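Local coordinates for protein geranylgeranyl pyrophosphate synthase (Corynebacterium glutamicum, PDB 3LMD) that probably builds long-chain polyprenyl diphosphates by adding isopentenyl diphosphate units to an allylic diphosphate with the help of divalent metal ions, at residues A[76-81]-A[106-111]; A[82-87]-A[334-339]; A[181-184]-A[190-193]; A[242-247]-A[256-261]; A[319-324]-A[342-347]. One frame throughout, in Å; residues are numbered along the deposited sequence.

Contact 1 (A[76-81]-A[106-111]); sequences RFRPMF and ITHLAT
R76 and R78 reach from the start of helix 77-86 to L109 and H108 on helix 95-118. The two arginines belong to the GGKRxRP signature of trans-prenyl synthases. R76, at the N-cap position, comes near L109, with R76 NH2 4.2 Å from L109 CD1. The methyl meets the guanidinium obliquely. The charged end is bonded elsewhere, NH2 to E105 and NE to E48, both salt bridges. R78 does most of the work. Its CG lies anti to the carbonyl carbon (chi1 -63°), and the chain then runs extended to NE. This brings the guanidinium flat over one face of the H108 imidazole. The R78 guanidinium and H108 ring planes are 9° apart, with centres 3.8 Å apart. R78 CD also rests near H108 CB, at 3.9 Å. L203 of helix 188-214 also touches H108. In relatives, the matching pair lines the pocket for isopentenyl diphosphate, consistent with that site here. The H108 side chain lies about 8 Å from that of D115, a calcium ligand of this protein with no calcium in this chain. R78 NH1 sits over the ring centre, 3.4 Å from H108 NE2, but at too poor an angle for a hydrogen bond.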
# COMPACT_ATOMS: atom_id res chain seq x y z
N ARG A 76 2.43 -20.30 10.35
CA ARG A 76 1.84 -18.97 10.21
C ARG A 76 0.59 -18.85 11.09
O ARG A 76 -0.48 -19.37 10.75
CB ARG A 76 1.47 -18.77 8.75
CG ARG A 76 2.65 -19.03 7.78
CD ARG A 76 2.32 -18.55 6.37
NE ARG A 76 3.44 -18.79 5.46
CZ ARG A 76 4.41 -17.92 5.21
NH1 ARG A 76 5.39 -18.24 4.38
NH2 ARG A 76 4.39 -16.70 5.77
N PHE A 77 0.71 -18.16 12.22
CA PHE A 77 -0.39 -18.12 13.19
C PHE A 77 -1.70 -17.52 12.65
O PHE A 77 -2.81 -18.02 12.95
CB PHE A 77 0.00 -17.35 14.46
CG PHE A 77 -1.14 -17.23 15.42
CD1 PHE A 77 -1.92 -16.09 15.47
CD2 PHE A 77 -1.49 -18.31 16.21
CE1 PHE A 77 -3.03 -16.01 16.33
CE2 PHE A 77 -2.57 -18.24 17.07
CZ PHE A 77 -3.34 -17.09 17.13
N ARG A 78 -1.60 -16.42 11.91
CA ARG A 78 -2.83 -15.73 11.48
C ARG A 78 -3.70 -16.58 10.54
O ARG A 78 -4.93 -16.67 10.75
CB ARG A 78 -2.51 -14.37 10.87
CG ARG A 78 -1.88 -13.45 11.91
CD ARG A 78 -1.20 -12.21 11.30
NE ARG A 78 -0.59 -11.43 12.38
CZ ARG A 78 0.57 -11.75 12.95
NH1 ARG A 78 1.27 -12.78 12.51
NH2 ARG A 78 1.07 -10.99 13.93
N PRO A 79 -3.09 -17.20 9.52
CA PRO A 79 -3.95 -18.08 8.72
C PRO A 79 -4.45 -19.29 9.51
O PRO A 79 -5.59 -19.71 9.31
CB PRO A 79 -3.07 -18.50 7.53
CG PRO A 79 -1.68 -17.91 7.78
CD PRO A 79 -1.78 -16.89 8.87
N MET A 80 -3.64 -19.82 10.41
CA MET A 80 -4.09 -20.95 11.24
C MET A 80 -5.32 -20.57 12.04
O MET A 80 -6.28 -21.33 12.15
CB MET A 80 -2.97 -21.42 12.21
CG MET A 80 -3.36 -22.70 12.99
SD MET A 80 -2.30 -23.12 14.45
CE MET A 80 -3.04 -22.06 15.69
N PHE A 81 -5.29 -19.37 12.63
CA PHE A 81 -6.45 -18.88 13.38
C PHE A 81 -7.68 -18.72 12.48
O PHE A 81 -8.79 -19.08 12.88
CB PHE A 81 -6.13 -17.55 14.10
CG PHE A 81 -7.32 -17.00 14.88
CD1 PHE A 81 -8.08 -17.82 15.70
CD2 PHE A 81 -7.69 -15.68 14.74
CE1 PHE A 81 -9.18 -17.30 16.40
CE2 PHE A 81 -8.78 -15.15 15.47
CZ PHE A 81 -9.51 -15.96 16.28
N ILE A 106 -0.89 -12.16 3.59
CA ILE A 106 -0.22 -11.23 2.67
C ILE A 106 -0.20 -9.85 3.27
O ILE A 106 0.76 -9.09 3.14
CB ILE A 106 -0.96 -11.17 1.31
CG1 ILE A 106 -0.67 -12.46 0.49
CG2 ILE A 106 -0.50 -9.92 0.53
CD1 ILE A 106 -1.58 -12.58 -0.81
N THR A 107 -1.30 -9.50 3.92
CA THR A 107 -1.38 -8.17 4.57
C THR A 107 -0.39 -8.06 5.70
O THR A 107 0.29 -7.02 5.84
CB THR A 107 -2.81 -7.92 5.08
OG1 THR A 107 -3.69 -7.91 3.95
CG2 THR A 107 -2.89 -6.55 5.81
N HIS A 108 -0.29 -9.13 6.49
CA HIS A 108 0.74 -9.21 7.52
C HIS A 108 2.12 -8.99 6.94
O HIS A 108 2.90 -8.20 7.48
CB HIS A 108 0.65 -10.59 8.25
CG HIS A 108 1.80 -10.86 9.14
ND1 HIS A 108 2.16 -10.01 10.18
CD2 HIS A 108 2.68 -11.89 9.18
CE1 HIS A 108 3.22 -10.51 10.80
NE2 HIS A 108 3.56 -11.65 10.21
N LEU A 109 2.47 -9.71 5.87
CA LEU A 109 3.80 -9.58 5.27
C LEU A 109 4.04 -8.16 4.71
O LEU A 109 5.13 -7.60 4.89
CB LEU A 109 4.01 -10.64 4.16
CG LEU A 109 3.96 -12.08 4.71
CD1 LEU A 109 4.02 -13.14 3.57
CD2 LEU A 109 5.11 -12.29 5.75
N ALA A 110 3.04 -7.59 4.05
CA ALA A 110 3.19 -6.23 3.47
C ALA A 110 3.55 -5.24 4.56
O ALA A 110 4.42 -4.40 4.40
CB ALA A 110 1.89 -5.80 2.75
N THR A 111 2.83 -5.37 5.65
CA THR A 111 3.00 -4.60 6.88
C THR A 111 4.40 -4.65 7.45
O THR A 111 4.98 -3.61 7.79
CB THR A 111 2.01 -5.22 7.90
OG1 THR A 111 0.89 -4.36 8.01
CG2 THR A 111 2.66 -5.52 9.25

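Contact 2 (A[82-87]-A[334-339]); sequences ALLASE and STVKEA
The first turn of helix 335-349 brings V336 against L84 and E87 near the end of helix 77-86. S334 precedes it at the N-cap position. Its OG accepts the backbone N-H of K337, with S334 OG to K337 N at 3.0 Å and an N-H...O angle of 166°. This capping bond closes the first turn of the helix that carries V336. T335 turns to another partner, D33, through its hydroxyl.

V336 is the residue that bridges the two segments, and its two methyls go to different places. V336 CG1 is anti to the backbone N (chi1 177°) and meets the backbone of the other helix, 3.5 Å from L84 O. That carbonyl oxygen also accepts the N-H of E87, so the methyl packs beside a bonded carbonyl. V336 CG1 also lies 4.2 Å from L84 CD2, a looser apolar touch. V336 CG2 takes the aliphatic root of E87 instead, 3.8 Å from E87 CB and 3.9 Å from E87 CG. The E87 and V336 side chains cross at about a right angle. The E87 carboxylate has a long, weak ion pair with R39.

L36 and F88 also touch V336, and I40 touches L84. This is helix packing by one valine against a leucine, a backbone carbonyl and the aliphatic part of a glutamate, away from the metal sites. It joins the last helix to an early one in the all-helical prenyl synthase fold.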
# COMPACT_ATOMS: atom_id res chain seq x y z
N ALA A 82 -7.50 -18.21 11.26
CA ALA A 82 -8.62 -18.10 10.31
C ALA A 82 -9.23 -19.50 10.00
O ALA A 82 -10.47 -19.65 9.87
CB ALA A 82 -8.16 -17.45 8.99
N LEU A 83 -8.36 -20.48 9.84
CA LEU A 83 -8.83 -21.86 9.56
C LEU A 83 -9.61 -22.43 10.77
O LEU A 83 -10.67 -23.03 10.59
CB LEU A 83 -7.66 -22.79 9.20
CG LEU A 83 -6.79 -22.46 7.96
CD1 LEU A 83 -5.65 -23.44 7.73
CD2 LEU A 83 -7.58 -22.28 6.68
N LEU A 84 -9.07 -22.26 11.97
CA LEU A 84 -9.78 -22.66 13.19
C LEU A 84 -11.12 -21.98 13.31
O LEU A 84 -12.15 -22.63 13.60
CB LEU A 84 -8.90 -22.42 14.44
CG LEU A 84 -7.63 -23.27 14.49
CD1 LEU A 84 -6.72 -22.83 15.62
CD2 LEU A 84 -8.06 -24.72 14.69
N ALA A 85 -11.15 -20.66 13.08
CA ALA A 85 -12.40 -19.93 13.13
C ALA A 85 -13.41 -20.49 12.14
O ALA A 85 -14.61 -20.50 12.42
CB ALA A 85 -12.18 -18.41 12.82
N SER A 86 -12.95 -20.92 10.97
CA SER A 86 -13.88 -21.43 9.96
C SER A 86 -14.55 -22.73 10.43
O SER A 86 -15.60 -23.09 9.94
CB SER A 86 -13.19 -21.66 8.60
OG SER A 86 -12.46 -22.89 8.59
N GLU A 87 -13.96 -23.40 11.40
CA GLU A 87 -14.54 -24.67 11.89
C GLU A 87 -15.91 -24.44 12.51
O GLU A 87 -16.66 -25.40 12.73
CB GLU A 87 -13.60 -25.35 12.89
CG GLU A 87 -12.36 -25.93 12.23
CD GLU A 87 -12.67 -27.21 11.41
OE1 GLU A 87 -13.81 -27.69 11.44
OE2 GLU A 87 -11.76 -27.75 10.76
N SER A 334 -16.67 -27.47 21.89
CA SER A 334 -16.06 -28.27 20.83
C SER A 334 -14.58 -28.33 21.07
O SER A 334 -14.02 -27.54 21.84
CB SER A 334 -16.32 -27.67 19.44
OG SER A 334 -15.70 -26.38 19.33
N THR A 335 -13.91 -29.25 20.41
CA THR A 335 -12.48 -29.36 20.51
C THR A 335 -11.82 -28.16 19.89
O THR A 335 -10.75 -27.81 20.27
CB THR A 335 -11.92 -30.59 19.82
OG1 THR A 335 -12.35 -30.62 18.47
CG2 THR A 335 -12.34 -31.81 20.50
N VAL A 336 -12.46 -27.56 18.92
CA VAL A 336 -11.85 -26.36 18.32
C VAL A 336 -11.94 -25.23 19.33
O VAL A 336 -10.99 -24.49 19.53
CB VAL A 336 -12.49 -25.97 17.00
CG1 VAL A 336 -11.85 -24.63 16.44
CG2 VAL A 336 -12.27 -27.08 15.98
N LYS A 337 -13.10 -25.09 19.99
CA LYS A 337 -13.19 -24.07 21.05
C LYS A 337 -12.08 -24.23 22.08
O LYS A 337 -11.46 -23.24 22.50
CB LYS A 337 -14.57 -24.11 21.73
CG LYS A 337 -14.73 -23.13 22.89
CD LYS A 337 -16.21 -22.89 23.22
CE LYS A 337 -16.41 -22.68 24.73
NZ LYS A 337 -17.85 -22.30 25.01
N GLU A 338 -11.83 -25.47 22.50
CA GLU A 338 -10.84 -25.71 23.55
C GLU A 338 -9.41 -25.52 23.04
O GLU A 338 -8.53 -25.16 23.82
CB GLU A 338 -11.01 -27.11 24.17
CG GLU A 338 -12.28 -27.26 25.06
CD GLU A 338 -12.51 -26.08 26.03
OE1 GLU A 338 -11.59 -25.72 26.81
OE2 GLU A 338 -13.62 -25.51 26.02
N ALA A 339 -9.17 -25.79 21.75
CA ALA A 339 -7.87 -25.51 21.14
C ALA A 339 -7.60 -23.98 21.14
O ALA A 339 -6.47 -23.54 21.39
CB ALA A 339 -7.85 -26.05 19.68

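Contact 3 (A[181-184]-A[190-193]); sequences VGPR and EHYT
P183 lies over one face of the H191 ring in a CH-pi contact. P183 CB is 3.9 Å from the H191 ring centroid, 21° off the ring normal. The same face is met by the backbone: P183 N stands 3.5 Å from H191 CE1, offset toward the rim. G182 C comes closer still to H191 CE1, at 3.3 Å, but obliquely. H191 gets there because its CG is anti to the backbone N (chi1 174°), which sends the imidazole out from helix 188-214.

The contact closes the short loop between 159-181 and 188-214, two consecutive helices of the all-helical prenyl synthase fold. G182 leaves helix 159-181, and its backbone angles call for glycine: a CB would collide with the carbonyl O of V181.

The hydrogen bonds stay within the first segment. R184 bends back at its second and third torsions and grips one oxygen side-on with two nitrogens. R184 NE lies 2.7 Å and R184 NH2 3.0 Å from G182 O, which sits in the guanidinium plane. R184 NH2 also passes 3.9 Å from H191 ND1 without a bond, the two planes 63° apart.

At the subunit interface, R184 packs on F61 and V181 on I65, both of the second subunit.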
# COMPACT_ATOMS: atom_id res chain seq x y z
N VAL A 181 4.90 8.54 15.75
CA VAL A 181 4.81 9.88 16.37
C VAL A 181 5.00 9.86 17.89
O VAL A 181 5.37 10.88 18.49
CB VAL A 181 3.48 10.61 16.05
CG1 VAL A 181 3.25 10.68 14.53
CG2 VAL A 181 2.33 9.94 16.75
N GLY A 182 4.72 8.73 18.54
CA GLY A 182 4.91 8.67 19.98
C GLY A 182 3.74 9.11 20.80
O GLY A 182 2.70 9.51 20.28
N PRO A 183 3.87 9.01 22.13
CA PRO A 183 2.77 9.31 23.02
C PRO A 183 2.42 10.79 23.11
O PRO A 183 1.34 11.13 23.57
CB PRO A 183 3.25 8.78 24.39
CG PRO A 183 4.73 8.81 24.31
CD PRO A 183 5.10 8.61 22.85
N ARG A 184 3.32 11.66 22.66
CA ARG A 184 3.10 13.11 22.77
C ARG A 184 2.70 13.44 24.21
O ARG A 184 3.46 13.19 25.13
CB ARG A 184 2.01 13.58 21.80
CG ARG A 184 2.38 13.47 20.32
CD ARG A 184 1.18 12.92 19.52
NE ARG A 184 0.98 11.50 19.83
CZ ARG A 184 -0.21 10.91 19.94
NH1 ARG A 184 -1.33 11.62 19.78
NH2 ARG A 184 -0.28 9.62 20.22
N GLU A 190 -2.11 4.17 27.97
CA GLU A 190 -3.12 4.25 26.91
C GLU A 190 -2.47 4.23 25.52
O GLU A 190 -2.97 3.58 24.59
CB GLU A 190 -3.96 5.53 27.05
CG GLU A 190 -4.83 5.55 28.29
CD GLU A 190 -5.78 6.74 28.33
OE1 GLU A 190 -5.68 7.63 27.46
OE2 GLU A 190 -6.62 6.78 29.25
N HIS A 191 -1.38 4.97 25.36
CA HIS A 191 -0.62 4.97 24.10
C HIS A 191 -0.14 3.56 23.76
O HIS A 191 -0.33 3.08 22.65
CB HIS A 191 0.59 5.91 24.21
CG HIS A 191 1.50 5.86 23.02
ND1 HIS A 191 1.15 6.40 21.79
CD2 HIS A 191 2.73 5.33 22.86
CE1 HIS A 191 2.15 6.22 20.94
NE2 HIS A 191 3.13 5.59 21.57
N TYR A 192 0.51 2.91 24.73
CA TYR A 192 1.04 1.59 24.52
C TYR A 192 -0.10 0.67 24.14
O TYR A 192 0.03 -0.11 23.22
CB TYR A 192 1.71 1.08 25.81
CG TYR A 192 2.00 -0.41 25.85
CD1 TYR A 192 3.23 -0.91 25.45
CD2 TYR A 192 1.06 -1.31 26.37
CE1 TYR A 192 3.51 -2.27 25.50
CE2 TYR A 192 1.32 -2.67 26.42
CZ TYR A 192 2.55 -3.14 26.00
OH TYR A 192 2.83 -4.49 26.06
N THR A 193 -1.21 0.75 24.86
CA THR A 193 -2.34 -0.14 24.61
C THR A 193 -2.92 0.07 23.21
O THR A 193 -3.23 -0.91 22.50
CB THR A 193 -3.46 0.05 25.65
OG1 THR A 193 -2.96 -0.32 26.94
CG2 THR A 193 -4.69 -0.83 25.32

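Contact 4 (A[242-247]-A[256-261]); sequences IIDIFS and PGTDLR
The backbone of G257 comes up to the carbonyl of D244, close to the end of helix 219-246, with G257 N 3.1 Å from D244 O in a weak hydrogen bond. The alpha carbon adds a C-H...O contact, G257 CA to D244 O at 3.4 Å. G257 has positive phi, which favours glycine, and stands at the N-cap position of helix 258-262.

The D244 side chain makes the polar part of the contact beyond the backbone. Its CG is anti to the backbone N (chi1 -175°), which swings the carboxylate over to the first turn of the next helix. OD2 takes the sound bond: D259 N lies 3.2 Å from D244 OD2, with an N-H...O angle of 161°. The N-H arrives on the syn side, a little out of the carboxylate plane. OD1 takes a weak second bond, with T258 OG1 3.5 Å from D244 OD1. The carboxylate thus faces the N-terminal end of helix 258-262.

The D259 carboxylate crosses it at a slant. D259 OD2 is 3.0 Å from D244 OD2, two acceptors with no hydrogen bond between them, and the two carboxylate planes are turned 52° apart. The D259 side chain also touches T266. It lies about 10 Å from that of D119, a calcium ligand of this protein; no metal is bound to this chain here.

D244 is the last aspartate of the DDxxD sequence in helix 219-246. The contact therefore sits at what is, by family, the second aspartate-rich motif, which works with magnesium in trans-prenyl synthases.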
# COMPACT_ATOMS: atom_id res chain seq x y z
N ILE A 242 6.63 -8.80 28.86
CA ILE A 242 7.02 -9.27 30.17
C ILE A 242 8.26 -10.17 30.09
O ILE A 242 9.24 -10.02 30.85
CB ILE A 242 5.86 -10.03 30.85
CG1 ILE A 242 4.71 -9.05 31.20
CG2 ILE A 242 6.37 -10.79 32.11
CD1 ILE A 242 3.38 -9.84 31.59
N ILE A 243 8.22 -11.13 29.18
CA ILE A 243 9.33 -12.07 29.00
C ILE A 243 10.63 -11.31 28.68
O ILE A 243 11.69 -11.62 29.24
CB ILE A 243 9.01 -13.13 27.89
CG1 ILE A 243 7.97 -14.13 28.42
CG2 ILE A 243 10.30 -13.87 27.48
CD1 ILE A 243 7.37 -15.04 27.32
N ASP A 244 10.53 -10.29 27.84
CA ASP A 244 11.71 -9.52 27.44
C ASP A 244 12.43 -8.90 28.63
O ASP A 244 13.67 -8.76 28.64
CB ASP A 244 11.33 -8.41 26.46
CG ASP A 244 12.55 -7.66 25.92
OD1 ASP A 244 13.36 -8.28 25.20
OD2 ASP A 244 12.70 -6.44 26.19
N ILE A 245 11.66 -8.50 29.63
CA ILE A 245 12.23 -7.84 30.79
C ILE A 245 12.55 -8.81 31.92
O ILE A 245 13.54 -8.63 32.62
CB ILE A 245 11.25 -6.82 31.35
CG1 ILE A 245 11.08 -5.66 30.36
CG2 ILE A 245 11.72 -6.34 32.76
CD1 ILE A 245 9.73 -5.00 30.49
N PHE A 246 11.69 -9.80 32.15
CA PHE A 246 11.84 -10.64 33.33
C PHE A 246 12.36 -12.04 33.02
O PHE A 246 12.58 -12.85 33.93
CB PHE A 246 10.54 -10.68 34.14
CG PHE A 246 10.10 -9.33 34.62
CD1 PHE A 246 9.15 -8.61 33.91
CD2 PHE A 246 10.66 -8.77 35.76
CE1 PHE A 246 8.76 -7.36 34.33
CE2 PHE A 246 10.26 -7.53 36.20
CZ PHE A 246 9.32 -6.81 35.50
N SER A 247 12.54 -12.30 31.73
CA SER A 247 13.31 -13.44 31.21
C SER A 247 12.46 -14.67 30.91
O SER A 247 11.26 -14.68 31.18
CB SER A 247 14.48 -13.80 32.14
OG SER A 247 15.15 -14.95 31.67
N PRO A 256 17.72 -10.49 28.84
CA PRO A 256 18.42 -9.46 28.10
C PRO A 256 17.92 -8.02 28.32
O PRO A 256 18.73 -7.13 28.56
CB PRO A 256 18.23 -9.91 26.65
CG PRO A 256 18.28 -11.42 26.74
CD PRO A 256 17.84 -11.80 28.16
N GLY A 257 16.61 -7.78 28.23
CA GLY A 257 16.08 -6.41 28.29
C GLY A 257 16.42 -5.55 27.07
O GLY A 257 16.85 -4.39 27.19
N THR A 258 16.20 -6.10 25.87
CA THR A 258 16.60 -5.41 24.65
C THR A 258 15.71 -4.20 24.27
O THR A 258 16.19 -3.24 23.66
CB THR A 258 16.77 -6.41 23.47
OG1 THR A 258 15.49 -6.76 22.94
CG2 THR A 258 17.47 -7.68 23.95
N ASP A 259 14.43 -4.22 24.65
CA ASP A 259 13.54 -3.05 24.47
C ASP A 259 14.09 -1.81 25.21
O ASP A 259 14.09 -0.69 24.69
CB ASP A 259 12.11 -3.33 24.97
CG ASP A 259 11.34 -4.30 24.07
OD1 ASP A 259 11.51 -4.23 22.84
OD2 ASP A 259 10.53 -5.12 24.60
N LEU A 260 14.53 -2.02 26.44
CA LEU A 260 15.05 -0.92 27.25
C LEU A 260 16.16 -0.14 26.55
O LEU A 260 16.11 1.09 26.50
CB LEU A 260 15.57 -1.44 28.59
CG LEU A 260 14.47 -1.85 29.55
CD1 LEU A 260 15.05 -2.63 30.73
CD2 LEU A 260 13.73 -0.61 30.01
N ARG A 261 17.15 -0.86 26.02
CA ARG A 261 18.27 -0.23 25.32
C ARG A 261 17.79 0.72 24.22
O ARG A 261 18.35 1.81 24.03
CB ARG A 261 19.19 -1.31 24.74
CG ARG A 261 19.66 -2.34 25.77
CD ARG A 261 20.65 -3.33 25.17
NE ARG A 261 21.09 -4.35 26.13
CZ ARG A 261 22.20 -4.27 26.87
NH1 ARG A 261 22.99 -3.21 26.77
NH2 ARG A 261 22.51 -5.25 27.70

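Contact 5 (A[319-324]-A[342-347]); sequences RYMDIA and NLATFT
L343 O is gripped twice within helix 335-349, beside the face where A344 and T345 meet M321. T347 OG1 lies 2.8 Å from L343 O, almost in line with the carbonyl bond, at a C=O...O angle of 169°. The backbone N-H of T347 adds a weak bond to the same oxygen. The hydroxyl thus donates to a carbonyl one turn back in its own helix.

The two segments belong to the last two helices of the all-helical prenyl synthase fold. Helices 309-328 and 335-349 form a helical hairpin, and this contact lies between its arms. They come close where one partner is small: M321 CA and A344 CA are 7.3 Å apart.

M321 carries the contact from its side. Its CG is anti to the backbone N (chi1 -173°), and the chain then bends at its second and third torsions. That curl lays the end of the side chain on the A344 methyl. M321 SD is 3.6 Å and M321 CE 3.7 Å from A344 CB, so both atoms touch one carbon. The M321-A344 touch is buried and apolar.

Neighbouring helices frame the pair. Y320 packs on M234, and T347 on F236, both of helix 219-246. L343 packs on F77 and M80 of helix 77-86. At the edge of the contact M321 CE comes 4.2 Å from T345 OG1, whose hydroxyl has a weak bond to R341 O.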
# COMPACT_ATOMS: atom_id res chain seq x y z
N ARG A 319 -6.79 -9.81 32.66
CA ARG A 319 -8.00 -9.10 32.29
C ARG A 319 -8.36 -9.39 30.82
O ARG A 319 -9.54 -9.62 30.49
CB ARG A 319 -7.79 -7.59 32.51
CG ARG A 319 -9.02 -6.74 32.22
CD ARG A 319 -8.80 -5.27 32.55
NE ARG A 319 -8.00 -4.59 31.54
CZ ARG A 319 -8.44 -4.19 30.35
NH1 ARG A 319 -7.62 -3.55 29.52
NH2 ARG A 319 -9.70 -4.42 29.99
N TYR A 320 -7.37 -9.40 29.94
CA TYR A 320 -7.61 -9.81 28.53
C TYR A 320 -7.96 -11.28 28.42
O TYR A 320 -8.73 -11.66 27.55
CB TYR A 320 -6.40 -9.48 27.66
CG TYR A 320 -6.33 -8.00 27.40
CD1 TYR A 320 -7.31 -7.38 26.61
CD2 TYR A 320 -5.29 -7.23 27.90
CE1 TYR A 320 -7.27 -6.00 26.37
CE2 TYR A 320 -5.24 -5.85 27.64
CZ TYR A 320 -6.23 -5.24 26.88
OH TYR A 320 -6.19 -3.88 26.59
N MET A 321 -7.40 -12.10 29.30
CA MET A 321 -7.71 -13.54 29.27
C MET A 321 -9.17 -13.72 29.69
O MET A 321 -9.84 -14.58 29.13
CB MET A 321 -6.78 -14.37 30.20
CG MET A 321 -6.95 -15.96 30.09
SD MET A 321 -6.52 -16.68 28.45
CE MET A 321 -8.07 -17.42 27.95
N ASP A 322 -9.66 -12.90 30.64
CA ASP A 322 -11.09 -12.92 31.03
C ASP A 322 -11.94 -12.50 29.86
O ASP A 322 -12.98 -13.10 29.59
CB ASP A 322 -11.39 -11.95 32.20
CG ASP A 322 -10.85 -12.45 33.53
OD1 ASP A 322 -10.54 -13.65 33.65
OD2 ASP A 322 -10.72 -11.62 34.45
N ILE A 323 -11.53 -11.47 29.14
CA ILE A 323 -12.27 -11.08 27.93
C ILE A 323 -12.30 -12.20 26.89
O ILE A 323 -13.35 -12.49 26.31
CB ILE A 323 -11.63 -9.79 27.29
CG1 ILE A 323 -11.89 -8.57 28.18
CG2 ILE A 323 -12.19 -9.53 25.87
CD1 ILE A 323 -10.98 -7.36 27.85
N ALA A 324 -11.15 -12.84 26.68
CA ALA A 324 -11.05 -13.94 25.72
C ALA A 324 -12.01 -15.08 26.10
O ALA A 324 -12.72 -15.61 25.25
CB ALA A 324 -9.61 -14.45 25.66
N ASN A 342 -6.85 -23.11 24.69
CA ASN A 342 -5.57 -23.60 25.11
C ASN A 342 -4.44 -22.77 24.59
O ASN A 342 -3.46 -22.62 25.22
CB ASN A 342 -5.36 -25.03 24.70
CG ASN A 342 -6.25 -26.00 25.43
OD1 ASN A 342 -6.37 -27.14 25.03
ND2 ASN A 342 -6.89 -25.56 26.48
N LEU A 343 -4.58 -22.23 23.41
CA LEU A 343 -3.51 -21.43 22.93
C LEU A 343 -3.36 -20.09 23.62
O LEU A 343 -2.29 -19.58 23.76
CB LEU A 343 -3.53 -21.30 21.44
CG LEU A 343 -4.57 -20.52 20.73
CD1 LEU A 343 -4.09 -19.18 20.63
CD2 LEU A 343 -4.70 -21.10 19.37
N ALA A 344 -4.48 -19.56 24.08
CA ALA A 344 -4.45 -18.40 24.94
C ALA A 344 -3.85 -18.75 26.28
O ALA A 344 -2.95 -18.11 26.72
CB ALA A 344 -5.79 -17.84 25.10
N THR A 345 -4.36 -19.80 26.89
CA THR A 345 -3.96 -20.21 28.22
C THR A 345 -2.50 -20.55 28.28
O THR A 345 -1.79 -20.19 29.17
CB THR A 345 -4.75 -21.41 28.68
OG1 THR A 345 -6.10 -21.03 28.87
CG2 THR A 345 -4.23 -21.84 29.95
N PHE A 346 -2.05 -21.25 27.28
CA PHE A 346 -0.66 -21.68 27.23
C PHE A 346 0.24 -20.45 27.20
O PHE A 346 1.32 -20.42 27.81
CB PHE A 346 -0.42 -22.54 25.99
CG PHE A 346 1.00 -23.01 25.85
CD1 PHE A 346 1.42 -24.19 26.45
CD2 PHE A 346 1.92 -22.27 25.12
CE1 PHE A 346 2.75 -24.63 26.33
CE2 PHE A 346 3.24 -22.70 25.00
CZ PHE A 346 3.66 -23.87 25.60
N THR A 347 -0.18 -19.43 26.47
CA THR A 347 0.61 -18.21 26.38
C THR A 347 0.66 -17.52 27.75
O THR A 347 1.71 -17.10 28.21
CB THR A 347 0.02 -17.24 25.33
OG1 THR A 347 -0.07 -17.92 24.06
CG2 THR A 347 0.89 -15.99 25.18

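In the fold
From the N terminus, contact 1 closes the first loop, tying helix 77-86 to helix 95-118. Contact 2 starts on the same helix, before contact 1 has closed, so the two cross. Its long loop runs to helix 335-349 and joins early and late parts of the chain. Contacts 3 and 4 nest inside it, in series. Each closes a short loop, that of contact 4 being unmodelled at 248-255, next to helices 188-214 and 219-246, on the other side of the chain's centre. Contact 5 pairs the last two helices and crosses contact 2. It touches contact 1 through L343, and contact 3, where Y320 meets T193.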